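Local coordinates for 2-oxoadipate dioxygenase/decarboxylase, chloroplastic/amyloplastic (Oryza sativa, PDB 6W1K), which catalyses the iron(II)-dependent decarboxylation and hydroxylation of 2-oxoadipate to D-2-hydroxyglutarate, a step of plant lysine catabolism, at residues Asp19-Phe22 / Arg23-Ile26; Ser49-Gly52 / Asp53-Cys56; Leu75-Phe78 / Phe79-Gly83; Asn214-Val217 / Glu218-Phe222. All coordinates share one frame; numbering follows the deposited sequence.

Contact 1 (Asp19-Phe22 / Arg23-Ile26); sequences DSFF and RTVI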
ATOM      1  N   ASP A  19      16.775   1.422  13.563  1.00 22.88           N
ATOM      2  CA  ASP A  19      16.260   2.348  12.560  1.00 25.20           C
ATOM      3  C   ASP A  19      16.942   2.122  11.220  1.00 23.66           C
ATOM      4  O   ASP A  19      16.272   1.974  10.184  1.00 21.58           O
ATOM      5  CB  ASP A  19      16.471   3.785  13.049  1.00 29.38           C
ATOM      6  CG  ASP A  19      15.763   4.815  12.177  1.00 35.27           C
ATOM      7  OD1 ASP A  19      16.082   4.914  10.964  1.00 33.45           O
ATOM      8  OD2 ASP A  19      14.899   5.544  12.721  1.00 39.43           O
ATOM      9  N   SER A  20      18.271   2.028  11.237  1.00 24.77           N
ATOM     10  CA  SER A  20      19.049   1.735  10.026  1.00 26.41           C
ATOM     11  C   SER A  20      18.659   0.395   9.427  1.00 24.78           C
ATOM     12  O   SER A  20      18.476   0.259   8.202  1.00 24.13           O
ATOM     13  CB  SER A  20      20.559   1.740  10.349  1.00 31.07           C
ATOM     14  OG  SER A  20      20.946   3.011  10.782  1.00 35.55           O
ATOM     15  N   PHE A  21      18.579  -0.628  10.273  1.00 22.57           N
ATOM     16  CA  PHE A  21      18.242  -1.955   9.768  1.00 21.99           C
ATOM     17  C   PHE A  21      16.833  -1.975   9.179  1.00 21.08           C
ATOM     18  O   PHE A  21      16.614  -2.511   8.078  1.00 20.22           O
ATOM     19  CB  PHE A  21      18.414  -2.984  10.891  1.00 22.77           C
ATOM     20  CG  PHE A  21      18.021  -4.361  10.484  1.00 24.59           C
ATOM     21  CD1 PHE A  21      18.730  -5.013   9.506  1.00 25.12           C
ATOM     22  CD2 PHE A  21      16.910  -4.972  11.028  1.00 25.69           C
ATOM     23  CE1 PHE A  21      18.339  -6.276   9.081  1.00 25.92           C
ATOM     24  CE2 PHE A  21      16.513  -6.237  10.614  1.00 26.41           C
ATOM     25  CZ  PHE A  21      17.216  -6.875   9.628  1.00 26.38           C
ATOM     26  N   PHE A  22      15.868  -1.346   9.862  1.00 20.98           N
ATOM     27  CA  PHE A  22      14.509  -1.295   9.332  1.00 21.80           C
ATOM     28  C   PHE A  22      14.478  -0.670   7.949  1.00 21.93           C
ATOM     29  O   PHE A  22      13.790  -1.174   7.050  1.00 20.86           O
ATOM     30  CB  PHE A  22      13.590  -0.513  10.262  1.00 22.58           C
ATOM     31  CG  PHE A  22      12.183  -0.343   9.715  1.00 22.16           C
ATOM     32  CD1 PHE A  22      11.279  -1.374   9.797  1.00 20.83           C
ATOM     33  CD2 PHE A  22      11.787   0.838   9.109  1.00 22.61           C
ATOM     34  CE1 PHE A  22       9.984  -1.231   9.305  1.00 21.52           C
ATOM     35  CE2 PHE A  22      10.502   0.979   8.603  1.00 22.01           C
ATOM     36  CZ  PHE A  22       9.608  -0.052   8.708  1.00 21.19           C
ATOM     37  N   ARG A  23      15.253   0.389   7.739  1.00 21.01           N
ATOM     38  CA  ARG A  23      15.259   1.026   6.426  1.00 22.00           C
ATOM     39  C   ARG A  23      15.880   0.145   5.346  1.00 23.44           C
ATOM     40  O   ARG A  23      15.445   0.212   4.188  1.00 24.33           O
ATOM     41  CB  ARG A  23      15.977   2.367   6.500  1.00 21.61           C
ATOM     42  CG  ARG A  23      15.185   3.382   7.331  1.00 23.15           C
ATOM     43  CD  ARG A  23      15.933   4.666   7.500  1.00 23.77           C
ATOM     44  NE  ARG A  23      15.254   5.623   8.384  1.00 25.16           N
ATOM     45  CZ  ARG A  23      14.361   6.539   7.978  1.00 26.48           C
ATOM     46  NH1 ARG A  23      13.988   6.597   6.694  1.00 26.31           N
ATOM     47  NH2 ARG A  23      13.820   7.388   8.857  1.00 27.26           N
ATOM     48  N   THR A  24      16.881  -0.683   5.667  1.00 23.76           N
ATOM     49  CA  THR A  24      17.374  -1.605   4.628  1.00 23.30           C
ATOM     50  C   THR A  24      16.303  -2.625   4.258  1.00 22.06           C
ATOM     51  O   THR A  24      16.279  -3.106   3.119  1.00 22.50           O
ATOM     52  CB  THR A  24      18.647  -2.361   5.042  1.00 25.10           C
ATOM     53  OG1 THR A  24      18.344  -3.335   6.056  1.00 26.16           O
ATOM     54  CG2 THR A  24      19.729  -1.404   5.488  1.00 24.78           C
ATOM     55  N   VAL A  25      15.421  -2.994   5.203  1.00 20.05           N
ATOM     56  CA  VAL A  25      14.383  -3.966   4.894  1.00 23.06           C
ATOM     57  C   VAL A  25      13.349  -3.355   3.947  1.00 23.42           C
ATOM     58  O   VAL A  25      12.945  -3.979   2.949  1.00 25.28           O
ATOM     59  CB  VAL A  25      13.721  -4.493   6.187  1.00 23.75           C
ATOM     60  CG1 VAL A  25      12.538  -5.431   5.843  1.00 24.52           C
ATOM     61  CG2 VAL A  25      14.699  -5.281   7.078  1.00 24.95           C
ATOM     62  N   ILE A  26      12.874  -2.151   4.253  1.00 23.09           N
ATOM     63  CA  ILE A  26      11.833  -1.587   3.402  1.00 23.88           C
ATOM     64  C   ILE A  26      12.447  -1.197   2.074  1.00 24.21           C
ATOM     65  O   ILE A  26      11.747  -1.170   1.057  1.00 24.65           O
ATOM     66  CB  ILE A  26      11.052  -0.419   4.053  1.00 24.20           C
ATOM     67  CG1 ILE A  26      11.943   0.698   4.578  1.00 23.89           C
ATOM     68  CG2 ILE A  26      10.170  -0.980   5.152  1.00 25.95           C
ATOM     69  CD1 ILE A  26      11.191   2.015   4.851  1.00 24.96           C
TER
HETATM   70  O   HOH W   1      15.407   8.010  11.320  1.00 29.49           O

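Contact 2 (Ser49-Gly52 / Asp53-Cys56); sequences SYDG and DHIC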
ATOM      1  N   SER A  49      12.872  13.955 -11.643  1.00 48.78           N
ATOM      2  CA  SER A  49      13.455  14.853 -12.635  1.00 51.95           C
ATOM      3  C   SER A  49      12.719  16.184 -12.676  1.00 50.13           C
ATOM      4  O   SER A  49      13.335  17.241 -12.848  1.00 51.14           O
ATOM      5  CB  SER A  49      13.417  14.204 -14.020  1.00 55.83           C
ATOM      6  OG  SER A  49      14.235  13.052 -14.080  1.00 58.97           O
ATOM      7  N   TYR A  50      11.398  16.146 -12.532  1.00 50.12           N
ATOM      8  CA  TYR A  50      10.591  17.356 -12.608  1.00 49.85           C
ATOM      9  C   TYR A  50      10.685  18.198 -11.334  1.00 50.07           C
ATOM     10  O   TYR A  50      10.798  19.422 -11.398  1.00 50.39           O
ATOM     11  CB  TYR A  50       9.139  16.961 -12.868  1.00 50.84           C
ATOM     12  CG  TYR A  50       8.217  18.126 -13.091  1.00 52.00           C
ATOM     13  CD1 TYR A  50       8.010  18.633 -14.373  1.00 54.32           C
ATOM     14  CD2 TYR A  50       7.545  18.712 -12.031  1.00 53.19           C
ATOM     15  CE1 TYR A  50       7.158  19.707 -14.594  1.00 56.67           C
ATOM     16  CE2 TYR A  50       6.690  19.787 -12.238  1.00 55.50           C
ATOM     17  CZ  TYR A  50       6.497  20.275 -13.524  1.00 57.31           C
ATOM     18  OH  TYR A  50       5.657  21.343 -13.733  1.00 59.88           O
ATOM     19  N   ASP A  51      10.625  17.561 -10.173  1.00 50.89           N
ATOM     20  CA  ASP A  51      10.462  18.281  -8.923  1.00 52.68           C
ATOM     21  C   ASP A  51      11.742  18.403  -8.115  1.00 54.85           C
ATOM     22  O   ASP A  51      11.833  19.292  -7.263  1.00 54.66           O
ATOM     23  CB  ASP A  51       9.414  17.576  -8.055  1.00 53.97           C
ATOM     24  CG  ASP A  51       9.003  18.398  -6.855  1.00 55.87           C
ATOM     25  OD1 ASP A  51       9.613  18.236  -5.780  1.00 55.68           O
ATOM     26  OD2 ASP A  51       8.059  19.199  -6.999  1.00 55.65           O
ATOM     27  N   GLY A  52      12.711  17.530  -8.335  1.00 52.25           N
ATOM     28  CA  GLY A  52      13.885  17.479  -7.486  1.00 48.50           C
ATOM     29  C   GLY A  52      13.801  16.330  -6.504  1.00 46.73           C
ATOM     30  O   GLY A  52      12.872  15.521  -6.524  1.00 43.33           O
ATOM     31  N   ASP A  53      14.790  16.266  -5.612  1.00 45.87           N
ATOM     32  CA  ASP A  53      14.926  15.138  -4.676  1.00 46.72           C
ATOM     33  C   ASP A  53      14.023  15.359  -3.467  1.00 42.74           C
ATOM     34  O   ASP A  53      14.457  15.679  -2.356  1.00 42.22           O
ATOM     35  CB  ASP A  53      16.385  14.984  -4.257  1.00 50.10           C
ATOM     36  CG  ASP A  53      16.631  13.722  -3.456  1.00 50.55           C
ATOM     37  OD1 ASP A  53      15.719  12.868  -3.426  1.00 49.70           O
ATOM     38  OD2 ASP A  53      17.730  13.594  -2.861  1.00 51.55           O
ATOM     39  N   HIS A  54      12.736  15.152  -3.675  1.00 40.57           N
ATOM     40  CA  HIS A  54      11.801  15.487  -2.611  1.00 39.05           C
ATOM     41  C   HIS A  54      10.708  14.450  -2.443  1.00 36.49           C
ATOM     42  O   HIS A  54       9.676  14.754  -1.841  1.00 36.01           O
ATOM     43  CB  HIS A  54      11.142  16.835  -2.878  1.00 41.81           C
ATOM     44  CG  HIS A  54      12.121  17.931  -3.122  1.00 47.65           C
ATOM     45  ND1 HIS A  54      12.291  18.519  -4.354  1.00 54.42           N
ATOM     46  CD2 HIS A  54      13.011  18.519  -2.292  1.00 46.77           C
ATOM     47  CE1 HIS A  54      13.231  19.445  -4.267  1.00 51.43           C
ATOM     48  NE2 HIS A  54      13.671  19.475  -3.023  1.00 48.66           N
ATOM     49  N   ILE A  55      10.886  13.254  -2.983  1.00 34.89           N
ATOM     50  CA  ILE A  55       9.863  12.226  -2.936  1.00 36.07           C
ATOM     51  C   ILE A  55       9.836  11.589  -1.547  1.00 33.53           C
ATOM     52  O   ILE A  55      10.832  11.035  -1.071  1.00 33.44           O
ATOM     53  CB  ILE A  55      10.111  11.173  -4.023  1.00 38.49           C
ATOM     54  CG1 ILE A  55       9.997  11.813  -5.414  1.00 41.30           C
ATOM     55  CG2 ILE A  55       9.158  10.044  -3.897  1.00 37.31           C
ATOM     56  CD1 ILE A  55      10.416  10.870  -6.516  1.00 42.46           C
ATOM     57  N   CYS A  56       8.688  11.670  -0.897  1.00 33.44           N
ATOM     58  CA  CYS A  56       8.445  11.043   0.389  1.00 34.27           C
ATOM     59  C   CYS A  56       7.297  10.063   0.227  1.00 30.86           C
ATOM     60  O   CYS A  56       6.344  10.322  -0.510  1.00 31.26           O
ATOM     61  CB  CYS A  56       8.094  12.079   1.444  1.00 38.90           C
ATOM     62  SG  CYS A  56       9.433  13.254   1.694  1.00 43.38           S
TER

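Contact 3 (Leu75-Phe78 / Phe79-Gly83); sequences LAEF and FTDFG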
ATOM      1  N   LEU A  75       2.293  -9.878   9.041  1.00 26.62           N
ATOM      2  CA  LEU A  75       3.188  -8.764   8.753  1.00 28.04           C
ATOM      3  C   LEU A  75       3.251  -7.743   9.871  1.00 26.45           C
ATOM      4  O   LEU A  75       4.286  -7.097  10.049  1.00 26.55           O
ATOM      5  CB  LEU A  75       2.746  -8.022   7.498  1.00 31.90           C
ATOM      6  CG  LEU A  75       3.261  -8.571   6.178  1.00 35.35           C
ATOM      7  CD1 LEU A  75       2.443  -7.862   5.079  1.00 36.30           C
ATOM      8  CD2 LEU A  75       4.747  -8.355   6.051  1.00 35.95           C
ATOM      9  N   ALA A  76       2.164  -7.581  10.619  1.00 25.55           N
ATOM     10  CA  ALA A  76       2.123  -6.482  11.578  1.00 26.52           C
ATOM     11  C   ALA A  76       3.199  -6.621  12.633  1.00 26.84           C
ATOM     12  O   ALA A  76       3.712  -5.620  13.115  1.00 26.43           O
ATOM     13  CB  ALA A  76       0.785  -6.397  12.287  1.00 27.78           C
ATOM     14  N   GLU A  77       3.526  -7.855  13.024  1.00 28.37           N
ATOM     15  CA  GLU A  77       4.510  -8.082  14.083  1.00 31.79           C
ATOM     16  C   GLU A  77       5.897  -7.549  13.711  1.00 28.32           C
ATOM     17  O   GLU A  77       6.647  -7.077  14.579  1.00 26.25           O
ATOM     18  CB  GLU A  77       4.578  -9.580  14.370  1.00 43.51           C
ATOM     19  CG  GLU A  77       5.207  -9.962  15.678  1.00 57.81           C
ATOM     20  CD  GLU A  77       5.580 -11.450  15.737  1.00 73.42           C
ATOM     21  OE1 GLU A  77       6.504 -11.774  16.521  1.00 74.35           O
ATOM     22  OE2 GLU A  77       4.975 -12.282  15.001  1.00 74.09           O
ATOM     23  N   PHE A  78       6.283  -7.673  12.444  1.00 25.16           N
ATOM     24  CA  PHE A  78       7.526  -7.055  12.009  1.00 23.45           C
ATOM     25  C   PHE A  78       7.511  -5.557  12.284  1.00 23.12           C
ATOM     26  O   PHE A  78       8.445  -5.017  12.897  1.00 23.13           O
ATOM     27  CB  PHE A  78       7.756  -7.302  10.512  1.00 23.71           C
ATOM     28  CG  PHE A  78       8.887  -6.466   9.937  1.00 24.16           C
ATOM     29  CD1 PHE A  78      10.193  -6.697  10.316  1.00 24.85           C
ATOM     30  CD2 PHE A  78       8.611  -5.439   9.052  1.00 23.63           C
ATOM     31  CE1 PHE A  78      11.253  -5.931   9.798  1.00 24.34           C
ATOM     32  CE2 PHE A  78       9.649  -4.665   8.527  1.00 24.44           C
ATOM     33  CZ  PHE A  78      10.972  -4.894   8.918  1.00 24.21           C
ATOM     34  N   PHE A  79       6.462  -4.867  11.818  1.00 22.24           N
ATOM     35  CA  PHE A  79       6.431  -3.407  11.932  1.00 22.62           C
ATOM     36  C   PHE A  79       6.339  -2.967  13.384  1.00 22.90           C
ATOM     37  O   PHE A  79       7.008  -1.995  13.777  1.00 21.76           O
ATOM     38  CB  PHE A  79       5.298  -2.799  11.082  1.00 22.15           C
ATOM     39  CG  PHE A  79       5.526  -2.984   9.618  1.00 22.27           C
ATOM     40  CD1 PHE A  79       6.486  -2.223   8.955  1.00 21.72           C
ATOM     41  CD2 PHE A  79       4.839  -3.956   8.904  1.00 22.76           C
ATOM     42  CE1 PHE A  79       6.753  -2.401   7.656  1.00 22.76           C
ATOM     43  CE2 PHE A  79       5.130  -4.151   7.590  1.00 23.84           C
ATOM     44  CZ  PHE A  79       6.083  -3.369   6.961  1.00 23.51           C
ATOM     45  N   THR A  80       5.554  -3.674  14.218  1.00 24.72           N
ATOM     46  CA  THR A  80       5.509  -3.301  15.634  1.00 25.44           C
ATOM     47  C   THR A  80       6.809  -3.646  16.366  1.00 24.41           C
ATOM     48  O   THR A  80       7.144  -2.973  17.346  1.00 23.64           O
ATOM     49  CB  THR A  80       4.308  -3.936  16.359  1.00 26.32           C
ATOM     50  OG1 THR A  80       4.340  -5.361  16.244  1.00 27.47           O
ATOM     51  CG2 THR A  80       2.999  -3.398  15.747  1.00 25.58           C
ATOM     52  N   ASP A  81       7.570  -4.654  15.910  1.00 24.42           N
ATOM     53  CA  ASP A  81       8.929  -4.855  16.420  1.00 24.67           C
ATOM     54  C   ASP A  81       9.831  -3.634  16.142  1.00 22.41           C
ATOM     55  O   ASP A  81      10.758  -3.355  16.895  1.00 23.37           O
ATOM     56  CB  ASP A  81       9.562  -6.093  15.780  1.00 26.27           C
ATOM     57  CG  ASP A  81       9.044  -7.427  16.346  1.00 29.14           C
ATOM     58  OD1 ASP A  81       8.351  -7.460  17.383  1.00 29.20           O
ATOM     59  OD2 ASP A  81       9.356  -8.456  15.696  1.00 29.45           O
ATOM     60  N   PHE A  82       9.564  -2.902  15.072  1.00 21.18           N
ATOM     61  CA  PHE A  82      10.293  -1.685  14.731  1.00 21.11           C
ATOM     62  C   PHE A  82       9.469  -0.426  15.001  1.00 23.48           C
ATOM     63  O   PHE A  82       9.564   0.571  14.286  1.00 24.24           O
ATOM     64  CB  PHE A  82      10.791  -1.799  13.288  1.00 20.59           C
ATOM     65  CG  PHE A  82      11.908  -2.810  13.171  1.00 21.71           C
ATOM     66  CD1 PHE A  82      13.209  -2.480  13.583  1.00 21.35           C
ATOM     67  CD2 PHE A  82      11.651  -4.110  12.750  1.00 21.41           C
ATOM     68  CE1 PHE A  82      14.246  -3.423  13.573  1.00 23.48           C
ATOM     69  CE2 PHE A  82      12.681  -5.052  12.718  1.00 22.78           C
ATOM     70  CZ  PHE A  82      13.976  -4.712  13.124  1.00 24.30           C
ATOM     71  N   GLY A  83       8.736  -0.426  16.122  1.00 23.81           N
ATOM     72  CA  GLY A  83       8.219   0.790  16.714  1.00 24.26           C
ATOM     73  C   GLY A  83       6.951   1.341  16.086  1.00 22.75           C
ATOM     74  O   GLY A  83       6.480   2.410  16.505  1.00 22.75           O
TER

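Contact 4 (Asn214-Val217 / Glu218-Phe222); sequences NKFV and EDNGF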
ATOM      1  N   ASN A 214      -2.030  14.843 -11.015  1.00 46.37           N
ATOM      2  CA  ASN A 214      -2.761  13.905 -11.865  1.00 47.03           C
ATOM      3  C   ASN A 214      -2.599  14.243 -13.341  1.00 49.80           C
ATOM      4  O   ASN A 214      -2.417  13.344 -14.177  1.00 49.09           O
ATOM      5  CB  ASN A 214      -4.236  13.894 -11.480  1.00 45.91           C
ATOM      6  CG  ASN A 214      -4.488  13.128 -10.208  1.00 44.76           C
ATOM      7  OD1 ASN A 214      -3.604  12.439  -9.696  1.00 43.26           O
ATOM      8  ND2 ASN A 214      -5.685  13.266  -9.667  1.00 44.58           N
ATOM      9  N   LYS A 215      -2.655  15.531 -13.691  1.00 51.62           N
ATOM     10  CA  LYS A 215      -2.512  15.907 -15.096  1.00 54.72           C
ATOM     11  C   LYS A 215      -1.085  15.653 -15.585  1.00 51.92           C
ATOM     12  O   LYS A 215      -0.875  15.255 -16.735  1.00 51.30           O
ATOM     13  CB  LYS A 215      -2.905  17.369 -15.295  1.00 63.31           C
ATOM     14  CG  LYS A 215      -2.739  17.874 -16.723  1.00 73.49           C
ATOM     15  CD  LYS A 215      -2.198  19.289 -16.731  1.00 84.88           C
ATOM     16  CE  LYS A 215      -2.656  20.086 -17.961  1.00 91.62           C
ATOM     17  NZ  LYS A 215      -2.917  19.230 -19.167  1.00 92.31           N
ATOM     18  N   PHE A 216      -0.092  15.867 -14.722  1.00 51.54           N
ATOM     19  CA  PHE A 216       1.286  15.490 -15.038  1.00 51.14           C
ATOM     20  C   PHE A 216       1.394  13.997 -15.371  1.00 47.17           C
ATOM     21  O   PHE A 216       2.049  13.620 -16.346  1.00 45.98           O
ATOM     22  CB  PHE A 216       2.190  15.877 -13.853  1.00 52.57           C
ATOM     23  CG  PHE A 216       3.615  15.387 -13.966  1.00 57.51           C
ATOM     24  CD1 PHE A 216       4.020  14.230 -13.298  1.00 57.98           C
ATOM     25  CD2 PHE A 216       4.547  16.083 -14.727  1.00 57.88           C
ATOM     26  CE1 PHE A 216       5.317  13.762 -13.400  1.00 57.87           C
ATOM     27  CE2 PHE A 216       5.848  15.631 -14.826  1.00 60.89           C
ATOM     28  CZ  PHE A 216       6.237  14.463 -14.155  1.00 59.23           C
ATOM     29  N   VAL A 217       0.752  13.133 -14.590  1.00 43.54           N
ATOM     30  CA  VAL A 217       0.853  11.703 -14.856  1.00 42.41           C
ATOM     31  C   VAL A 217       0.156  11.358 -16.164  1.00 45.08           C
ATOM     32  O   VAL A 217       0.701  10.629 -17.005  1.00 44.19           O
ATOM     33  CB  VAL A 217       0.275  10.906 -13.676  1.00 40.55           C
ATOM     34  CG1 VAL A 217       0.146   9.421 -14.027  1.00 39.79           C
ATOM     35  CG2 VAL A 217       1.132  11.079 -12.493  1.00 39.06           C
ATOM     36  N   GLU A 218      -1.041  11.910 -16.379  1.00 49.54           N
ATOM     37  CA  GLU A 218      -1.787  11.602 -17.597  1.00 55.19           C
ATOM     38  C   GLU A 218      -1.097  12.146 -18.838  1.00 52.90           C
ATOM     39  O   GLU A 218      -1.194  11.547 -19.921  1.00 52.35           O
ATOM     40  CB  GLU A 218      -3.203  12.169 -17.494  1.00 63.47           C
ATOM     41  CG  GLU A 218      -4.079  11.477 -16.450  1.00 75.11           C
ATOM     42  CD  GLU A 218      -5.442  12.151 -16.274  1.00 87.08           C
ATOM     43  OE1 GLU A 218      -5.524  13.401 -16.357  1.00 84.50           O
ATOM     44  OE2 GLU A 218      -6.434  11.416 -16.060  1.00 85.90           O
ATOM     45  N   ASP A 219      -0.404  13.277 -18.719  1.00 56.26           N
ATOM     46  CA  ASP A 219       0.264  13.822 -19.892  1.00 58.96           C
ATOM     47  C   ASP A 219       1.561  13.097 -20.222  1.00 56.71           C
ATOM     48  O   ASP A 219       2.068  13.252 -21.336  1.00 55.04           O
ATOM     49  CB  ASP A 219       0.513  15.316 -19.707  1.00 70.43           C
ATOM     50  CG  ASP A 219      -0.765  16.141 -19.857  1.00 80.32           C
ATOM     51  OD1 ASP A 219      -0.798  17.266 -19.322  1.00 80.50           O
ATOM     52  OD2 ASP A 219      -1.741  15.667 -20.496  1.00 80.71           O
ATOM     53  N   ASN A 220       2.084  12.293 -19.306  1.00 53.89           N
ATOM     54  CA  ASN A 220       3.214  11.415 -19.587  1.00 54.59           C
ATOM     55  C   ASN A 220       2.778  10.024 -20.036  1.00 52.98           C
ATOM     56  O   ASN A 220       3.627   9.139 -20.176  1.00 54.46           O
ATOM     57  CB  ASN A 220       4.114  11.322 -18.359  1.00 58.11           C
ATOM     58  CG  ASN A 220       5.091  12.476 -18.279  1.00 62.39           C
ATOM     59  OD1 ASN A 220       6.034  12.561 -19.071  1.00 62.13           O
ATOM     60  ND2 ASN A 220       4.859  13.387 -17.340  1.00 61.32           N
ATOM     61  N   GLY A 221       1.482   9.816 -20.268  1.00 51.62           N
ATOM     62  CA  GLY A 221       0.997   8.624 -20.928  1.00 50.98           C
ATOM     63  C   GLY A 221       0.443   7.534 -20.037  1.00 51.43           C
ATOM     64  O   GLY A 221       0.126   6.447 -20.545  1.00 53.63           O
ATOM     65  N   PHE A 222       0.290   7.785 -18.746  1.00 50.27           N
ATOM     66  CA  PHE A 222      -0.154   6.765 -17.805  1.00 51.29           C
ATOM     67  C   PHE A 222      -1.614   6.980 -17.425  1.00 56.65           C
ATOM     68  O   PHE A 222      -2.101   8.112 -17.371  1.00 56.59           O
ATOM     69  CB  PHE A 222       0.724   6.766 -16.549  1.00 48.29           C
ATOM     70  CG  PHE A 222       2.181   6.566 -16.844  1.00 46.75           C
ATOM     71  CD1 PHE A 222       2.651   5.335 -17.283  1.00 46.66           C
ATOM     72  CD2 PHE A 222       3.076   7.610 -16.705  1.00 46.55           C
ATOM     73  CE1 PHE A 222       3.988   5.155 -17.581  1.00 46.03           C
ATOM     74  CE2 PHE A 222       4.416   7.435 -16.994  1.00 45.67           C
ATOM     75  CZ  PHE A 222       4.871   6.207 -17.433  1.00 46.74           C
TER

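Contact 1 (Asp19-Phe22 / Arg23-Ile26)
Asp19 and Arg23, one helical turn apart in helix 16-36, run alongside each other and join in a salt bridge, with Arg23 NE 2.8 Å from Asp19 OD1. The carboxylate and guanidinium planes are nearly coplanar, 24° apart, and the NE-H meets OD1 on its syn side at the edge of the guanidinium. Asp19 reaches this place because its CG stands anti to the backbone N (chi1 -171°), while the arginine chain is extended from CG to NE. A water closes the second side of the pair: it donates to Asp19 OD2 at 2.9 Å and accepts from Arg23 NH2. The far end of the guanidinium is used as well, since NH1 donates to the carbonyl oxygens of Val115 and Gly117 in a neighbouring loop.

The backbone acceptors are met in the ordinary i to i+4 way, Arg23 N on Asp19 O and Ile26 N on Phe22 O among them. Phe21 O takes two donors, Val25 N and the hydroxyl of Thr24, whose OG1 lies 2.8 Å away in the carbonyl plane; a threonine in a helix can thus satisfy its hydroxyl without any outside partner. Apolar contacts fill the other flanks. Val25 CG2 sits over one face of the Phe21 ring, 3.9 Å from CZ, and Ile26 CG2 approaches the Phe22 ring off-centre, 3.7 Å from its CZ. The chemistry implies an arginine whose charge is probably balanced by Asp19 while NH1 ties the helix to Val115 and Gly117, and NH2 serves the water and, weakly, Asn107.

Contact 2 (Ser49-Gly52 / Asp53-Cys56)
Asp51 and His54 meet across the turn that ends helix 38-51, in a histidine-carboxylate hydrogen bond that spans three residues. Among the polar contacts, His54 ND1 donates to Asp51 OD1 at 3.0 Å, reaching it on the anti side, with the carboxylate and imidazole planes almost perpendicular at 88°. The same ND1 makes a weak bond to the Asp51 carbonyl O, which lies at the ring edge, so one N-H is shared by a side-chain and a backbone acceptor. Asp51 suits the place because its carboxylate has further donors: OD1 accepts from Ile204 N and OD2 from Ser205 N. With an alanine in place of His54 the ring is gone, and Asp51 would probably lose its tie to the turn, its carbonyl O left without this donor.

The backbone supplies the rest. Gly52 leaves the helix with phi 102°, and a side chain there would collide with the preceding carbonyl and with the His54 ring. Asp53 is the centre of an inverse gamma turn, and its OD1 is bonded to Thr113 OG1. The turn is closed by a weak bond from His54 N to Gly52 O, 2.9 Å long.

Contact 3 (Leu75-Phe78 / Phe79-Gly83)
Phe78 turns one edge toward the face of its neighbour Phe79, with Phe78 CD2 3.7 Å above the centre of that ring. The two planes stand at 72° and their centroids are 5.0 Å apart, a T-shaped (edge-to-face) pair. On the next turn Phe82 meets Phe78 obliquely, its CE2 3.4 Å from Phe78 CE1. Phe78 can touch both rings because its CG is anti to the backbone N (chi1 169°), whereas those of Phe79 and Phe82 lie beside theirs. Cut back to an alanine, Phe78 would leave a gap between Phe79 and Phe82 that is likely to set both rings freer to turn.

The three phenylalanines form an aromatic cluster at the C-terminal end of helix 72-81, which closes in a Schellman motif: Gly83, with positive phi, is its C-prime residue, and Gly83 N bonds to Thr80 O while Tyr84 N reaches Phe79 O. Regular helical bonds run through the same turns, with Thr80 N 2.9 Å from Ala76 O and Phe82 N 3.2 Å from Phe78 O.

Farther out, Leu75 packs against Ile124 and Phe79 against Ile122 of strand 121-127, placing these large apolar residues between helix and sheet. Phe78 leans on Val25 and Phe82 on Ala18, both of helix 16-36.

Contact 4 (Asn214-Val217 / Glu218-Phe222)
Lys215 NZ and Asp219 OD1 form a salt bridge 2.9 Å long on the outer side of helix 210-219, using the syn lone pair of the carboxylate. The lysine starts with its CG anti to the backbone N (chi1 178°), then bends at chi2 and chi4, which folds the chain round OD1: CG too comes within 3.3 Å of it. Opposite charges one turn apart suit an exposed helix flank, where a long flexible lysine can bend back to a short aspartate.

The second polar group is Asn220. Its ND2 donates to Phe216 O at 3.0 Å, from above the carbonyl plane rather than on a lone pair, and Asn220 N adds weak bonds to Phe216 O and Val217 O. Asparagine suits this last turn, since its side-chain amide brings an N-H that can reach back to a carbonyl near the helix end. The same ND2 also lies over one face of the Phe216 ring, offset toward the rim and 3.5 Å from CE2, with ring and amide planes 68° apart.

Packing completes the turn. Val217 CG1 touches Phe222 CB at 3.7 Å, and Phe222 leans on Thr42, Ile43 and Leu46 of helix 38-51. Asn214 OD1 accepts a hydrogen bond from Ser242 OG on the inner side. Gly221, at phi 100°, where a side chain would press on the preceding carbonyl, lets the chain turn away. Gly221 N bonds to Glu218 O at 3.2 Å and Phe222 N, weakly, to Val217 O at 3.4 Å, a pair consistent with a Schellman-type helix ending in which Gly221 is the positive-phi residue.

The four contacts come in series along the chain, each a local piece of a helix or its end: contact 1 in helix 16-36, contact 2 at the end of helix 38-51, contacts 3 and 4 at the C-terminal ends of helices 72-81 and 210-219. They form two touching pairs. Contacts 1 and 3, centres about 12 Å apart, share an apolar, mostly aromatic interface, Phe22 against Phe78 and Phe21 and Phe22 against Phe82. Contacts 2 and 4, centres about 16 Å apart, join through the Tyr50 and Phe216 rings. Contacts 3 and 4 lie on opposite sides of the chain's centre, about 35 Å between centres, while the consecutive helices 16-36 and 38-51 link the pairs around the mixed sheet whose strands supply His59, His195 and Glu267 to the metal.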